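Local coordinates for TfuA domain-containing protein (Methanosarcina acetivorans, PDB 6XP8) that takes part in peptide backbone thioamidation, probably as a partner of a YcaO enzyme in installing the thioamide, at residues Gly95-Trp100 against Ile198-Asp202. Numbering follows the deposited sequence.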
loop_
_atom_site.group_PDB
_atom_site.type_symbol
_atom_site.label_atom_id
_atom_site.label_comp_id
_atom_site.label_asym_id
_atom_site.label_seq_id
_atom_site.Cartn_x
_atom_site.Cartn_y
_atom_site.Cartn_z
ATOM N N GLY A 95 -7.099 6.542 -4.521
ATOM C CA GLY A 95 -5.692 6.822 -4.268
ATOM C C GLY A 95 -4.799 6.633 -5.477
ATOM O O GLY A 95 -5.220 6.080 -6.497
ATOM N N LYS A 96 -3.549 7.073 -5.339
ATOM C CA LYS A 96 -2.581 7.082 -6.445
ATOM C C LYS A 96 -2.136 5.685 -6.892
ATOM O O LYS A 96 -1.981 5.435 -8.096
ATOM C CB LYS A 96 -1.359 7.949 -6.094
ATOM C CG LYS A 96 -1.670 9.413 -5.772
ATOM C CD LYS A 96 -2.030 10.255 -6.991
ATOM C CE LYS A 96 -2.016 11.742 -6.658
ATOM N NZ LYS A 96 -2.682 12.581 -7.699
ATOM N N VAL A 97 -1.942 4.777 -5.933
ATOM C CA VAL A 97 -1.503 3.409 -6.243
ATOM C C VAL A 97 -2.553 2.721 -7.127
ATOM O O VAL A 97 -2.204 2.100 -8.133
ATOM C CB VAL A 97 -1.154 2.582 -4.973
ATOM C CG1 VAL A 97 -0.684 1.184 -5.344
ATOM C CG2 VAL A 97 -0.063 3.269 -4.162
ATOM N N TYR A 98 -3.829 2.872 -6.767
ATOM C CA TYR A 98 -4.932 2.385 -7.591
ATOM C C TYR A 98 -4.889 2.976 -9.007
ATOM O O TYR A 98 -4.992 2.237 -9.988
ATOM C CB TYR A 98 -6.289 2.685 -6.940
ATOM C CG TYR A 98 -7.452 2.568 -7.910
ATOM C CD1 TYR A 98 -7.833 1.326 -8.435
ATOM C CD2 TYR A 98 -8.154 3.710 -8.317
ATOM C CE1 TYR A 98 -8.890 1.223 -9.337
ATOM C CE2 TYR A 98 -9.218 3.615 -9.207
ATOM C CZ TYR A 98 -9.577 2.378 -9.712
ATOM O OH TYR A 98 -10.635 2.299 -10.593
ATOM N N GLU A 99 -4.760 4.302 -9.092
ATOM C CA GLU A 99 -4.671 5.012 -10.373
ATOM C C GLU A 99 -3.544 4.477 -11.262
ATOM O O GLU A 99 -3.760 4.232 -12.454
ATOM C CB GLU A 99 -4.520 6.518 -10.152
ATOM C CG GLU A 99 -5.788 7.196 -9.643
ATOM C CD GLU A 99 -5.556 8.580 -9.050
ATOM O OE1 GLU A 99 -4.433 9.132 -9.151
ATOM O OE2 GLU A 99 -6.520 9.126 -8.473
ATOM N N TRP A 100 -2.364 4.279 -10.674
ATOM C CA TRP A 100 -1.213 3.740 -11.411
ATOM C C TRP A 100 -1.438 2.321 -11.935
ATOM O O TRP A 100 -1.066 2.024 -13.068
ATOM C CB TRP A 100 0.068 3.805 -10.575
ATOM C CG TRP A 100 0.558 5.191 -10.261
ATOM C CD1 TRP A 100 0.497 6.294 -11.070
ATOM C CD2 TRP A 100 1.223 5.608 -9.066
ATOM N NE1 TRP A 100 1.066 7.376 -10.443
ATOM C CE2 TRP A 100 1.520 6.986 -9.212
ATOM C CE3 TRP A 100 1.586 4.957 -7.875
ATOM C CZ2 TRP A 100 2.167 7.728 -8.210
ATOM C CZ3 TRP A 100 2.231 5.694 -6.876
ATOM C CH2 TRP A 100 2.510 7.066 -7.053
ATOM N N ILE A 198 3.247 7.249 0.216
ATOM C CA ILE A 198 2.065 7.196 -0.639
ATOM C C ILE A 198 1.074 6.126 -0.181
ATOM O O ILE A 198 -0.135 6.315 -0.310
ATOM C CB ILE A 198 2.418 7.099 -2.151
ATOM C CG1 ILE A 198 1.189 7.387 -3.035
ATOM C CG2 ILE A 198 3.054 5.762 -2.524
ATOM C CD1 ILE A 198 0.655 8.802 -2.921
ATOM N N LYS A 199 1.587 5.027 0.371
ATOM C CA LYS A 199 0.722 3.982 0.932
ATOM C C LYS A 199 -0.125 4.509 2.087
ATOM O O LYS A 199 -1.325 4.238 2.136
ATOM C CB LYS A 199 1.526 2.759 1.362
ATOM C CG LYS A 199 2.082 1.961 0.196
ATOM C CD LYS A 199 2.491 0.573 0.663
ATOM C CE LYS A 199 1.444 -0.474 0.349
ATOM N NZ LYS A 199 1.876 -1.811 0.853
ATOM N N ARG A 200 0.491 5.285 2.983
ATOM C CA ARG A 200 -0.231 5.874 4.116
ATOM C C ARG A 200 -1.273 6.893 3.656
ATOM O O ARG A 200 -2.394 6.915 4.166
ATOM C CB ARG A 200 0.747 6.538 5.088
ATOM C CG ARG A 200 0.095 7.089 6.340
ATOM C CD ARG A 200 1.096 7.823 7.220
ATOM N NE ARG A 200 0.484 8.189 8.498
ATOM C CZ ARG A 200 0.402 7.383 9.554
ATOM N NH1 ARG A 200 0.906 6.152 9.509
ATOM N NH2 ARG A 200 -0.186 7.812 10.665
ATOM N N GLN A 201 -0.903 7.730 2.687
ATOM C CA GLN A 201 -1.812 8.767 2.193
ATOM C C GLN A 201 -2.994 8.145 1.473
ATOM O O GLN A 201 -4.127 8.584 1.652
ATOM C CB GLN A 201 -1.085 9.790 1.316
ATOM C CG GLN A 201 -0.130 10.659 2.136
ATOM C CD GLN A 201 0.677 11.630 1.301
ATOM O OE1 GLN A 201 1.216 11.269 0.248
ATOM N NE2 GLN A 201 0.784 12.870 1.776
ATOM N N ASP A 202 -2.723 7.099 0.693
ATOM C CA ASP A 202 -3.794 6.364 0.032
ATOM C C ASP A 202 -4.687 5.645 1.030
ATOM O O ASP A 202 -5.906 5.606 0.836
ATOM C CB ASP A 202 -3.229 5.357 -0.961
ATOM C CG ASP A 202 -2.866 5.971 -2.288
ATOM O OD1 ASP A 202 -2.860 7.221 -2.439
ATOM O OD2 ASP A 202 -2.580 5.172 -3.196
HETATM O O HOH W 1 -4.471 3.543 -4.019
#
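D202 holds its carboxylate carbon CG anti to its carbonyl carbon (chi1 -82°), a torsion that sets the group against the first turn of helix 96-102, which follows edge strand 92-93 of the parallel sheet. The contact illustrates how a carboxylate from a remote helix can satisfy the amides at a helix N-terminus. G95 holds the N-cap position but has no side chain to offer, and the aspartate of helix 198-215 supplies the acceptors instead. OD2 receives the amide of V97 on its syn lone pair, V97 N to D202 OD2 being 2.8 Å in a nearly straight bond. OD1 takes the amide of K96, K96 N to D202 OD1 3.0 Å, with the donor 30° out of the carboxylate plane. A water extends the set, donating to D202 OD2 and accepting from Y98 N: two amides are bound directly and the third through the water, and OD2 is gripped twice. The buried negative charge probably gains from the helix dipole. Because G95 is bare, the carboxylate comes close to its backbone, G95 CA to D202 OD1 3.4 Å.

Beside the carboxylate, I198, its CG1 anti to the backbone N (chi1 -166°), sends CD1 across the bent chain of K96 at about a right angle. The indole of W100 adds a looser apolar contact, and I198 also touches V129 and N130 of helix 128-140. V97 CG2 flanks the carboxylate, 3.3 Å from D202 OD2.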